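Local coordinates for shikimate 5-dehydrogenase (Mycobacterium fortuitum subsp. fortuitum DSM 46621, PDB 4XIJ), which probably catalyses the reversible NADP-dependent interconversion of 3-dehydroshikimate and shikimate, the fourth step of the route to chorismate, at residues A[252-257]-A[263-268]; A[58-63]-A[106-111]; A[136-141]-A[164-169]. All coordinates share one frame; numbering follows the deposited sequence.

Contact 1: residues A[252-257]-A[263-268]; sequences QAFAQV and MPAPKE. With EDO (1,2-ethanediol), chain C.
The ring of Phe254 is overlaid by the aliphatic chain of Lys267, which crosses it at about a right angle where helix 246-261 and helix 267-272 form a helix-loop-helix unit at the C-terminal end of the chain. The methylenes do the touching: CG of Lys267 sits over one face in a CH-pi contact, 4.0 Å from the centroid of the Phe254 ring and 27° off its normal, and CE lies over the same face, also offset toward the rim. With CG anti to its own carbonyl carbon (chi1 -62°) and the chain extended, Lys267 lays its methylenes over the far part of the ring, from CE1 through CZ to CE2 and CD2. Beside this, the methyl of Ala265 brings its CB 3.8 Å from CD1 of Phe254. One turn further along the first helix, Val257 reaches tip to tip toward Pro266, CG1 to CD, at 4.1 Å. Met270 of helix 267-272 packs on Phe254 and Val257 from within the pair, while Ala35 of helix 28-38 touches Val257 and Pro266 and joins it to the N-terminal half of the chain. Pro266 centres an inverse gamma turn and takes the N-cap position of the last helix. A 1,2-ethanediol occupies that helix start: Lys267 N donates to its O2 at 2.9 Å, and Glu268 N donates to its O1, also at 2.9 Å.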
ATOM      1  N   GLN A 252      -3.030   1.839  -5.158  1.00  9.02           N
ATOM      2  CA  GLN A 252      -1.644   2.317  -5.130  1.00  9.71           C
ATOM      3  C   GLN A 252      -1.229   2.889  -6.483  1.00  9.42           C
ATOM      4  O   GLN A 252      -0.523   3.898  -6.580  1.00  9.11           O
ATOM      5  CB  GLN A 252      -0.649   1.175  -4.768  1.00 13.53           C
ATOM      6  CG  GLN A 252      -0.690   0.697  -3.341  1.00 16.08           C
ATOM      7  CD  GLN A 252      -0.011  -0.655  -3.180  1.00 17.73           C
ATOM      8  OE1 GLN A 252       0.812  -1.055  -4.031  1.00 21.16           O
ATOM      9  NE2 GLN A 252      -0.315  -1.345  -2.084  1.00 16.72           N
ATOM     10  N   ALA A 253      -1.638   2.184  -7.536  1.00  9.48           N
ATOM     11  CA  ALA A 253      -1.213   2.511  -8.878  1.00  8.66           C
ATOM     12  C   ALA A 253      -1.979   3.717  -9.414  1.00 10.31           C
ATOM     13  O   ALA A 253      -1.408   4.492 -10.194  1.00 10.79           O
ATOM     14  CB  ALA A 253      -1.410   1.284  -9.806  1.00  9.94           C
ATOM     15  N   PHE A 254      -3.270   3.846  -9.056  1.00 11.52           N
ATOM     16  CA  PHE A 254      -4.066   4.995  -9.551  1.00 11.91           C
ATOM     17  C   PHE A 254      -3.299   6.275  -9.248  1.00 11.64           C
ATOM     18  O   PHE A 254      -3.122   7.176 -10.100  1.00 11.88           O
ATOM     19  CB  PHE A 254      -5.411   5.113  -8.846  1.00 11.97           C
ATOM     20  CG  PHE A 254      -6.457   4.121  -9.233  1.00 12.69           C
ATOM     21  CD1 PHE A 254      -6.430   3.426 -10.435  1.00 12.66           C
ATOM     22  CD2 PHE A 254      -7.536   3.926  -8.371  1.00 13.28           C
ATOM     23  CE1 PHE A 254      -7.479   2.581 -10.787  1.00 12.99           C
ATOM     24  CE2 PHE A 254      -8.573   3.073  -8.701  1.00 13.92           C
ATOM     25  CZ  PHE A 254      -8.551   2.385  -9.913  1.00 13.34           C
ATOM     26  N   ALA A 255      -2.831   6.362  -8.005  1.00 12.81           N
ATOM     27  CA  ALA A 255      -2.230   7.603  -7.550  1.00 12.10           C
ATOM     28  C   ALA A 255      -0.866   7.898  -8.237  1.00 12.33           C
ATOM     29  O   ALA A 255      -0.562   9.024  -8.619  1.00 12.76           O
ATOM     30  CB  ALA A 255      -2.092   7.542  -6.016  1.00 14.10           C
ATOM     31  N   GLN A 256      -0.090   6.855  -8.474  1.00 10.95           N
ATOM     32  CA  GLN A 256       1.155   7.005  -9.217  1.00 11.13           C
ATOM     33  C   GLN A 256       0.904   7.438 -10.651  1.00  9.95           C
ATOM     34  O   GLN A 256       1.586   8.337 -11.169  1.00 10.12           O
ATOM     35  CB  GLN A 256       1.933   5.702  -9.220  1.00  9.64           C
ATOM     36  CG  GLN A 256       2.362   5.282  -7.814  1.00  8.26           C
ATOM     37  CD  GLN A 256       3.161   4.020  -7.807  1.00  9.64           C
ATOM     38  OE1 GLN A 256       3.004   3.192  -8.713  1.00 11.59           O
ATOM     39  NE2 GLN A 256       3.993   3.838  -6.788  1.00 11.40           N
ATOM     40  N   VAL A 257      -0.077   6.805 -11.313  1.00  8.81           N
ATOM     41  CA  VAL A 257      -0.366   7.168 -12.712  1.00  8.71           C
ATOM     42  C   VAL A 257      -0.774   8.645 -12.793  1.00  9.08           C
ATOM     43  O   VAL A 257      -0.310   9.361 -13.721  1.00  9.85           O
ATOM     44  CB  VAL A 257      -1.438   6.256 -13.313  1.00  9.01           C
ATOM     45  CG1 VAL A 257      -1.994   6.817 -14.661  1.00  8.96           C
ATOM     46  CG2 VAL A 257      -0.858   4.835 -13.485  1.00  9.60           C
ATOM     47  N   MET A 263      -2.856  13.176 -15.615  1.00 12.10           N
ATOM     48  CA  MET A 263      -4.185  12.855 -16.138  0.72 13.39           C
ATOM     49  C   MET A 263      -4.937  11.985 -15.124  1.00 12.94           C
ATOM     50  O   MET A 263      -4.319  11.225 -14.365  1.00 13.38           O
ATOM     51  CB  MET A 263      -4.056  12.142 -17.487  0.72 14.51           C
ATOM     52  CG  MET A 263      -2.997  12.795 -18.382  0.72 17.07           C
ATOM     53  SD  MET A 263      -2.680  11.868 -19.900  0.72 19.91           S
ATOM     54  CE  MET A 263      -4.249  12.268 -20.568  0.72 20.82           C
ATOM     55  N   PRO A 264      -6.271  12.076 -15.093  1.00 13.31           N
ATOM     56  CA  PRO A 264      -7.062  11.166 -14.247  1.00 12.25           C
ATOM     57  C   PRO A 264      -6.789   9.702 -14.585  1.00 11.43           C
ATOM     58  O   PRO A 264      -6.603   9.357 -15.764  1.00 12.74           O
ATOM     59  CB  PRO A 264      -8.496  11.550 -14.573  1.00 13.84           C
ATOM     60  CG  PRO A 264      -8.373  12.998 -15.020  1.00 16.10           C
ATOM     61  CD  PRO A 264      -7.114  13.030 -15.817  1.00 15.32           C
ATOM     62  N   ALA A 265      -6.682   8.856 -13.561  1.00 11.62           N
ATOM     63  CA  ALA A 265      -6.393   7.440 -13.802  1.00 10.47           C
ATOM     64  C   ALA A 265      -7.468   6.815 -14.687  1.00 10.17           C
ATOM     65  O   ALA A 265      -8.636   7.023 -14.469  1.00 11.10           O
ATOM     66  CB  ALA A 265      -6.248   6.668 -12.468  1.00 11.47           C
ATOM     67  N   PRO A 266      -7.069   6.019 -15.689  1.00  9.18           N
ATOM     68  CA  PRO A 266      -8.051   5.338 -16.545  1.00  9.66           C
ATOM     69  C   PRO A 266      -8.453   4.062 -15.814  1.00  8.97           C
ATOM     70  O   PRO A 266      -7.836   3.004 -15.962  1.00  9.35           O
ATOM     71  CB  PRO A 266      -7.263   5.057 -17.831  1.00 10.01           C
ATOM     72  CG  PRO A 266      -5.827   4.857 -17.333  1.00  9.57           C
ATOM     73  CD  PRO A 266      -5.687   5.802 -16.130  1.00  9.48           C
ATOM     74  N   LYS A 267      -9.473   4.172 -14.985  1.00  9.71           N
ATOM     75  CA  LYS A 267      -9.672   3.109 -13.986  1.00 10.49           C
ATOM     76  C   LYS A 267     -10.130   1.788 -14.595  1.00 10.19           C
ATOM     77  O   LYS A 267      -9.683   0.728 -14.143  1.00 10.34           O
ATOM     78  CB  LYS A 267     -10.658   3.542 -12.890  1.00 11.54           C
ATOM     79  CG  LYS A 267     -10.172   4.747 -12.099  1.00 13.15           C
ATOM     80  CD  LYS A 267     -10.988   5.034 -10.850  1.00 16.16           C
ATOM     81  CE  LYS A 267     -10.281   6.067 -10.008  1.00 19.51           C
ATOM     82  NZ  LYS A 267     -10.989   6.367  -8.707  1.00 22.67           N
ATOM     83  N   GLU A 268     -11.002   1.811 -15.613  1.00 11.08           N
ATOM     84  CA  GLU A 268     -11.461   0.551 -16.186  1.00 11.41           C
ATOM     85  C   GLU A 268     -10.304  -0.141 -16.879  1.00  9.82           C
ATOM     86  O   GLU A 268     -10.180  -1.384 -16.848  1.00 10.65           O
ATOM     87  CB  GLU A 268     -12.644   0.759 -17.143  1.00 15.03           C
ATOM     88  CG  GLU A 268     -13.986   0.947 -16.377  1.00 20.08           C
ATOM     89  CD  GLU A 268     -14.474  -0.321 -15.627  1.00 24.73           C
ATOM     90  OE1 GLU A 268     -15.081  -1.219 -16.309  1.00 28.33           O
ATOM     91  OE2 GLU A 268     -14.284  -0.410 -14.387  1.00 24.06           O
TER
HETATM   92  C1  EDO C 302     -12.813   4.234 -16.152  1.00 25.63           C
HETATM   93  O1  EDO C 302     -12.056   3.918 -17.267  1.00 26.44           O
HETATM   94  C2  EDO C 302     -12.731   5.723 -16.106  1.00 23.52           C
HETATM   95  O2  EDO C 302     -11.740   6.052 -15.128  1.00 22.24           O

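Contact 2: residues A[58-63]-A[106-111]; sequences GLVSAL and GGWRAD
Trp108 meets Val60 and Leu63 just after the glycine turn of Gly106 and Gly107, which leads into strand 108-111. Gly106 has a positive phi of 124°, a conformation in which a beta carbon would press on the preceding carbonyl oxygen, and its own O accepts a hydrogen bond from Arg102. Gly107 then brings the chain to the strand, and at Trp108 the indole extends from the sheet toward helix 56-61. Val60 comes down on one face of that indole: its CG1 lies 3.8 Å from the centroid of the five-membered ring of Trp108, only 17° off the normal, a CH-pi contact. The nearest single atom is CE2 of Trp108, 3.6 Å from CG1 of Val60. Setting CG1 anti to the backbone N (chi1 -174°) points that methyl of Val60 at the indole face. Leu63, crossing the indole at about a right angle, adds a looser apolar touch, CD1 to CZ2 of Trp108 at 4.1 Å. The ring N-H is used as well. A water lies in the indole plane at its edge and accepts from Trp108 NE1 at 3.0 Å; the same water is 2.8 Å from Val60 O and 2.9 Å from Leu63 O, so it links the indole to the backbone carbonyls of Val60 and Leu63. Phe83 and Leu70 also touch both Val60 and Trp108. Further along, Arg109 and Asp111 turn to Gln259 of helix 246-261, whereas Ala110 packs on Leu81 and Leu100. This is helix-on-sheet packing in the N-terminal, substrate-binding domain of the shikimate dehydrogenase fold, with helix 56-61 laid against the mixed sheet.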
ATOM      1  N   GLY A  58      22.256   6.433  -5.772  1.00  9.96           N
ATOM      2  CA  GLY A  58      23.102   6.624  -6.936  1.00  9.35           C
ATOM      3  C   GLY A  58      22.375   6.399  -8.240  1.00 10.22           C
ATOM      4  O   GLY A  58      22.596   7.094  -9.225  1.00 11.41           O
ATOM      5  N   LEU A  59      21.487   5.418  -8.257  1.00  8.93           N
ATOM      6  CA  LEU A  59      20.739   5.112  -9.459  0.59  8.89           C
ATOM      7  C   LEU A  59      19.852   6.315  -9.837  1.00  8.82           C
ATOM      8  O   LEU A  59      19.862   6.794 -10.985  1.00 10.30           O
ATOM      9  CB  LEU A  59      19.884   3.867  -9.211  0.59  9.27           C
ATOM     10  CG  LEU A  59      19.012   3.458 -10.389  0.59 10.89           C
ATOM     11  CD1 LEU A  59      19.906   3.103 -11.543  0.59 11.22           C
ATOM     12  CD2 LEU A  59      18.148   2.294  -9.996  0.59 11.26           C
ATOM     13  N   VAL A  60      19.039   6.791  -8.887  1.00  9.02           N
ATOM     14  CA  VAL A  60      18.095   7.863  -9.213  1.00  9.23           C
ATOM     15  C   VAL A  60      18.828   9.168  -9.515  1.00  9.67           C
ATOM     16  O   VAL A  60      18.406   9.916 -10.404  1.00  9.76           O
ATOM     17  CB  VAL A  60      17.066   8.051  -8.076  1.00  9.66           C
ATOM     18  CG1 VAL A  60      15.995   9.046  -8.471  1.00 10.94           C
ATOM     19  CG2 VAL A  60      16.360   6.683  -7.770  1.00 10.58           C
ATOM     20  N   SER A  61      19.954   9.404  -8.827  1.00  8.91           N
ATOM     21  CA  SER A  61      20.698  10.641  -9.008  1.00 11.40           C
ATOM     22  C   SER A  61      21.168  10.784 -10.428  1.00 13.89           C
ATOM     23  O   SER A  61      21.260  11.896 -10.909  1.00 15.27           O
ATOM     24  CB  SER A  61      21.945  10.716  -8.108  1.00 11.85           C
ATOM     25  OG  SER A  61      21.620  10.771  -6.722  1.00 13.95           O
ATOM     26  N   ALA A  62      21.434   9.664 -11.099  1.00 13.53           N
ATOM     27  CA  ALA A  62      21.995   9.709 -12.445  1.00 15.14           C
ATOM     28  C   ALA A  62      20.953   9.844 -13.578  1.00 14.14           C
ATOM     29  O   ALA A  62      21.329  10.036 -14.767  1.00 17.25           O
ATOM     30  CB  ALA A  62      22.842   8.468 -12.661  1.00 16.20           C
ATOM     31  N   LEU A  63      19.671   9.777 -13.232  1.00 12.66           N
ATOM     32  CA  LEU A  63      18.628   9.750 -14.265  1.00 12.35           C
ATOM     33  C   LEU A  63      18.436  11.127 -14.889  1.00 14.76           C
ATOM     34  O   LEU A  63      18.300  12.138 -14.172  1.00 15.81           O
ATOM     35  CB  LEU A  63      17.294   9.241 -13.703  1.00 10.98           C
ATOM     36  CG  LEU A  63      17.319   7.849 -13.089  1.00  9.98           C
ATOM     37  CD1 LEU A  63      15.914   7.560 -12.532  1.00 10.78           C
ATOM     38  CD2 LEU A  63      17.731   6.769 -14.106  1.00 10.56           C
ATOM     39  N   GLY A 106      13.007  20.047 -11.504  1.00 15.54           N
ATOM     40  CA  GLY A 106      14.144  19.146 -11.459  1.00 15.32           C
ATOM     41  C   GLY A 106      14.238  18.192 -10.299  1.00 14.06           C
ATOM     42  O   GLY A 106      14.844  17.130 -10.432  1.00 15.76           O
ATOM     43  N   GLY A 107      13.652  18.566  -9.170  1.00 12.26           N
ATOM     44  CA  GLY A 107      13.704  17.755  -7.963  1.00 11.13           C
ATOM     45  C   GLY A 107      12.943  16.463  -8.057  1.00 10.88           C
ATOM     46  O   GLY A 107      12.240  16.225  -9.041  1.00 12.29           O
ATOM     47  N   TRP A 108      13.113  15.613  -7.063  1.00  9.73           N
ATOM     48  CA  TRP A 108      12.324  14.389  -6.956  1.00 10.39           C
ATOM     49  C   TRP A 108      11.499  14.494  -5.697  1.00  9.32           C
ATOM     50  O   TRP A 108      12.020  14.818  -4.616  1.00  9.34           O
ATOM     51  CB  TRP A 108      13.219  13.147  -6.874  1.00  8.93           C
ATOM     52  CG  TRP A 108      13.849  12.726  -8.149  1.00  8.87           C
ATOM     53  CD1 TRP A 108      15.121  13.031  -8.598  1.00 10.30           C
ATOM     54  CD2 TRP A 108      13.253  11.898  -9.161  1.00  8.53           C
ATOM     55  NE1 TRP A 108      15.350  12.414  -9.811  1.00 10.67           N
ATOM     56  CE2 TRP A 108      14.222  11.724 -10.183  1.00  9.82           C
ATOM     57  CE3 TRP A 108      12.002  11.258  -9.297  1.00  8.88           C
ATOM     58  CZ2 TRP A 108      13.985  10.944 -11.312  1.00 10.99           C
ATOM     59  CZ3 TRP A 108      11.761  10.485 -10.436  1.00 10.43           C
ATOM     60  CH2 TRP A 108      12.750  10.345 -11.431  1.00 12.35           C
ATOM     61  N   ARG A 109      10.208  14.226  -5.829  1.00  8.42           N
ATOM     62  CA  ARG A 109       9.293  14.251  -4.696  1.00  8.47           C
ATOM     63  C   ARG A 109       8.898  12.820  -4.295  1.00  7.69           C
ATOM     64  O   ARG A 109       8.386  12.045  -5.129  1.00  9.06           O
ATOM     65  CB  ARG A 109       8.046  15.084  -5.042  1.00  9.32           C
ATOM     66  CG  ARG A 109       7.036  15.229  -3.864  1.00 10.81           C
ATOM     67  CD  ARG A 109       5.790  16.060  -4.326  1.00 12.64           C
ATOM     68  NE  ARG A 109       4.965  15.239  -5.218  1.00 15.93           N
ATOM     69  CZ  ARG A 109       4.482  15.632  -6.403  1.00 20.57           C
ATOM     70  NH1 ARG A 109       4.691  16.867  -6.863  1.00 24.09           N
ATOM     71  NH2 ARG A 109       3.771  14.779  -7.141  1.00 22.13           N
ATOM     72  N   ALA A 110       9.099  12.482  -3.023  1.00  8.04           N
ATOM     73  CA  ALA A 110       8.707  11.197  -2.488  1.00  7.54           C
ATOM     74  C   ALA A 110       7.273  11.182  -1.993  1.00  7.44           C
ATOM     75  O   ALA A 110       6.841  12.120  -1.331  1.00  9.03           O
ATOM     76  CB  ALA A 110       9.589  10.803  -1.326  1.00  9.30           C
ATOM     77  N   ASP A 111       6.542  10.113  -2.300  1.00  7.57           N
ATOM     78  CA  ASP A 111       5.205   9.964  -1.747  1.00  7.39           C
ATOM     79  C   ASP A 111       5.013   8.514  -1.350  1.00  7.32           C
ATOM     80  O   ASP A 111       5.821   7.628  -1.725  1.00  7.35           O
ATOM     81  CB  ASP A 111       4.123  10.414  -2.753  1.00  8.07           C
ATOM     82  CG  ASP A 111       2.722  10.572  -2.148  1.00  8.98           C
ATOM     83  OD1 ASP A 111       2.549  10.643  -0.900  1.00  8.95           O
ATOM     84  OD2 ASP A 111       1.769  10.678  -2.957  1.00 10.32           O
TER
HETATM   85  O   HOH W   1      17.876  12.440 -11.363  1.00 14.29           O

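Contact 3: residues A[136-141]-A[164-169]; sequences GTAPAA and SRLVDL. With EDO (1,2-ethanediol), chain D.
Ala138, the last residue of what appears to be a Rossmann-type GxGxxA pattern with Gly133 and Gly135, opens helix 138-147, whose start is packed against helix 160-172 by Ala138 and Pro139 on one side and Leu166 and Leu169 on the other. Leu166 brings both of its methyls. CD1 lies 3.6 Å from CB of Ala138, while CD2 comes to 3.7 Å from N of Pro139 and to 3.9 Å from CG of that proline ring, the two side chains crossing at a slant. With CG anti to the carbonyl carbon (chi1 -67°), the isobutyl group of Leu166 is swung across to the neighbouring helix, where both methyls bear on Ala138 CB and CD2 also lies against the proline ring. The two helices come before and after strand 152-157 in the beta-alpha-beta-alpha run of a Rossmann-type nucleotide-binding domain, and Ile155 of that strand lies against Leu166. One turn on, Leu169 has its CG anti to the backbone N instead (chi1 176°), which carries CD2 to 3.8 Å from CA of Pro139 and 3.9 Å from its CB. Val142, one turn further along helix 138-147, meets both leucines. Ahead of the helix, N of Gly136 donates to O2 of a 1,2-ethanediol at 3.1 Å, with an N-H...O angle of 165°.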
ATOM      1  N   GLY A 136       6.251  -5.266   7.970  1.00 14.99           N
ATOM      2  CA  GLY A 136       6.684  -4.089   7.230  1.00 15.06           C
ATOM      3  C   GLY A 136       5.596  -3.290   6.524  1.00 15.03           C
ATOM      4  O   GLY A 136       5.818  -2.116   6.187  1.00 16.81           O
ATOM      5  N   THR A 137       4.429  -3.904   6.290  1.00 13.37           N
ATOM      6  CA  THR A 137       3.329  -3.190   5.644  1.00 12.22           C
ATOM      7  C   THR A 137       2.356  -2.588   6.619  1.00 11.95           C
ATOM      8  O   THR A 137       1.387  -1.890   6.216  1.00 12.67           O
ATOM      9  CB  THR A 137       2.497  -4.107   4.677  1.00 12.25           C
ATOM     10  OG1 THR A 137       1.753  -5.095   5.404  1.00 12.64           O
ATOM     11  CG2 THR A 137       3.421  -4.812   3.619  1.00 13.33           C
ATOM     12  N   ALA A 138       2.582  -2.827   7.900  1.00 10.68           N
ATOM     13  CA  ALA A 138       1.624  -2.330   8.894  1.00 10.02           C
ATOM     14  C   ALA A 138       1.644  -0.782   9.050  1.00 10.46           C
ATOM     15  O   ALA A 138       0.582  -0.203   9.268  1.00 10.23           O
ATOM     16  CB  ALA A 138       1.877  -3.017  10.265  1.00 10.28           C
ATOM     17  N   PRO A 139       2.823  -0.110   8.968  1.00 10.09           N
ATOM     18  CA  PRO A 139       2.777   1.360   9.111  1.00 10.28           C
ATOM     19  C   PRO A 139       1.878   2.046   8.104  1.00  9.44           C
ATOM     20  O   PRO A 139       1.100   2.916   8.499  1.00  9.19           O
ATOM     21  CB  PRO A 139       4.238   1.777   8.905  1.00 10.71           C
ATOM     22  CG  PRO A 139       5.006   0.543   9.505  1.00 10.70           C
ATOM     23  CD  PRO A 139       4.216  -0.598   8.931  1.00 10.18           C
ATOM     24  N   ALA A 140       1.918   1.634   6.841  1.00  9.77           N
ATOM     25  CA  ALA A 140       1.029   2.259   5.881  1.00 10.37           C
ATOM     26  C   ALA A 140      -0.433   2.010   6.210  1.00  9.15           C
ATOM     27  O   ALA A 140      -1.291   2.898   5.979  1.00  8.93           O
ATOM     28  CB  ALA A 140       1.337   1.771   4.445  1.00 11.57           C
ATOM     29  N   ALA A 141      -0.739   0.791   6.697  1.00  8.66           N
ATOM     30  CA  ALA A 141      -2.107   0.482   7.090  1.00  7.94           C
ATOM     31  C   ALA A 141      -2.561   1.409   8.247  1.00  8.18           C
ATOM     32  O   ALA A 141      -3.684   1.916   8.226  1.00  8.97           O
ATOM     33  CB  ALA A 141      -2.239  -0.987   7.492  1.00  9.78           C
ATOM     34  N   SER A 164       3.896  -2.150  19.783  0.53 15.37           N
ATOM     35  CA  SER A 164       3.893  -0.890  20.530  0.53 15.11           C
ATOM     36  C   SER A 164       4.361   0.255  19.640  0.53 15.59           C
ATOM     37  O   SER A 164       3.903   1.392  19.751  0.53 15.81           O
ATOM     38  CB  SER A 164       4.781  -0.989  21.777  0.53 15.79           C
ATOM     39  OG  SER A 164       6.166  -1.029  21.443  0.53 16.41           O
ATOM     40  N   ARG A 165       5.265  -0.060  18.728  1.00 16.28           N
ATOM     41  CA  ARG A 165       5.692   0.993  17.829  0.58 17.35           C
ATOM     42  C   ARG A 165       4.586   1.407  16.845  1.00 15.46           C
ATOM     43  O   ARG A 165       4.494   2.585  16.471  1.00 14.62           O
ATOM     44  CB  ARG A 165       6.969   0.555  17.115  0.58 21.41           C
ATOM     45  CG  ARG A 165       8.116   0.459  18.125  0.58 25.41           C
ATOM     46  CD  ARG A 165       9.438   0.181  17.482  0.58 28.81           C
ATOM     47  NE  ARG A 165       9.526  -1.210  17.074  0.58 31.52           N
ATOM     48  CZ  ARG A 165       9.987  -2.178  17.852  0.58 32.91           C
ATOM     49  NH1 ARG A 165      10.408  -1.895  19.076  0.58 33.50           N
ATOM     50  NH2 ARG A 165      10.036  -3.417  17.398  0.58 32.94           N
ATOM     51  N   LEU A 166       3.701   0.489  16.482  1.00 12.95           N
ATOM     52  CA  LEU A 166       2.545   0.836  15.650  1.00 10.57           C
ATOM     53  C   LEU A 166       1.472   1.552  16.432  1.00 10.35           C
ATOM     54  O   LEU A 166       0.778   2.420  15.890  1.00  9.97           O
ATOM     55  CB  LEU A 166       1.984  -0.441  15.020  1.00  9.82           C
ATOM     56  CG  LEU A 166       2.940  -1.080  13.992  1.00 10.33           C
ATOM     57  CD1 LEU A 166       2.586  -2.558  13.725  1.00 10.05           C
ATOM     58  CD2 LEU A 166       3.003  -0.274  12.692  1.00 11.53           C
ATOM     59  N   VAL A 167       1.339   1.210  17.719  1.00  9.97           N
ATOM     60  CA  VAL A 167       0.426   1.949  18.597  1.00 10.25           C
ATOM     61  C   VAL A 167       0.901   3.395  18.717  1.00 10.21           C
ATOM     62  O   VAL A 167       0.081   4.316  18.637  1.00 10.89           O
ATOM     63  CB  VAL A 167       0.345   1.298  19.977  1.00  9.64           C
ATOM     64  CG1 VAL A 167      -0.397   2.203  20.950  1.00 10.23           C
ATOM     65  CG2 VAL A 167      -0.320  -0.099  19.853  1.00 10.43           C
ATOM     66  N   ASP A 168       2.211   3.595  18.894  1.00 11.49           N
ATOM     67  CA  ASP A 168       2.752   4.947  18.969  1.00 12.40           C
ATOM     68  C   ASP A 168       2.434   5.725  17.699  1.00 11.84           C
ATOM     69  O   ASP A 168       2.077   6.896  17.731  1.00 12.33           O
ATOM     70  CB  ASP A 168       4.280   4.944  19.166  1.00 14.58           C
ATOM     71  CG  ASP A 168       4.726   4.412  20.537  1.00 19.46           C
ATOM     72  OD1 ASP A 168       3.889   4.368  21.455  1.00 20.85           O
ATOM     73  OD2 ASP A 168       5.947   4.084  20.700  1.00 22.84           O
ATOM     74  N   LEU A 169       2.626   5.082  16.553  1.00 12.33           N
ATOM     75  CA  LEU A 169       2.309   5.702  15.271  1.00 11.86           C
ATOM     76  C   LEU A 169       0.832   6.048  15.165  1.00 10.78           C
ATOM     77  O   LEU A 169       0.491   7.161  14.753  1.00 11.47           O
ATOM     78  CB  LEU A 169       2.739   4.768  14.142  1.00 11.87           C
ATOM     79  CG  LEU A 169       2.394   5.235  12.723  1.00 11.78           C
ATOM     80  CD1 LEU A 169       3.046   6.575  12.378  1.00 13.58           C
ATOM     81  CD2 LEU A 169       2.776   4.144  11.676  1.00 12.44           C
TER
HETATM   82  C1  EDO D 303       5.888  -8.762   5.991  1.00 35.14           C
HETATM   83  O1  EDO D 303       5.027  -8.253   4.961  1.00 35.23           O
HETATM   84  C2  EDO D 303       7.197  -7.971   6.059  1.00 34.73           C
HETATM   85  O2  EDO D 303       7.671  -7.935   7.412  1.00 32.69           O

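In the fold
Contacts 2 and 3 fall in the two different domains of the enzyme: contact 2 on the mixed beta-sheet of the substrate-binding domain, contact 3 on the parallel beta-sheet expected to bind NADP. Their centres are 27 Å apart. Contact 1 is 21 Å from contact 2 and 26 Å from contact 3, centre to centre, and lies across the chain's centre from contact 3. No two contacts touch; the nearest atoms of contacts 1 and 2 are about 6 Å apart, those of contacts 1 and 3 about 7 Å. Helix 246-261 ties contact 1 to contact 2, since its Gln259 bonds to Arg109 and Asp111. A sulfate, probably from the crystallisation liquor, lies about 4 Å from the Lys267 side chain.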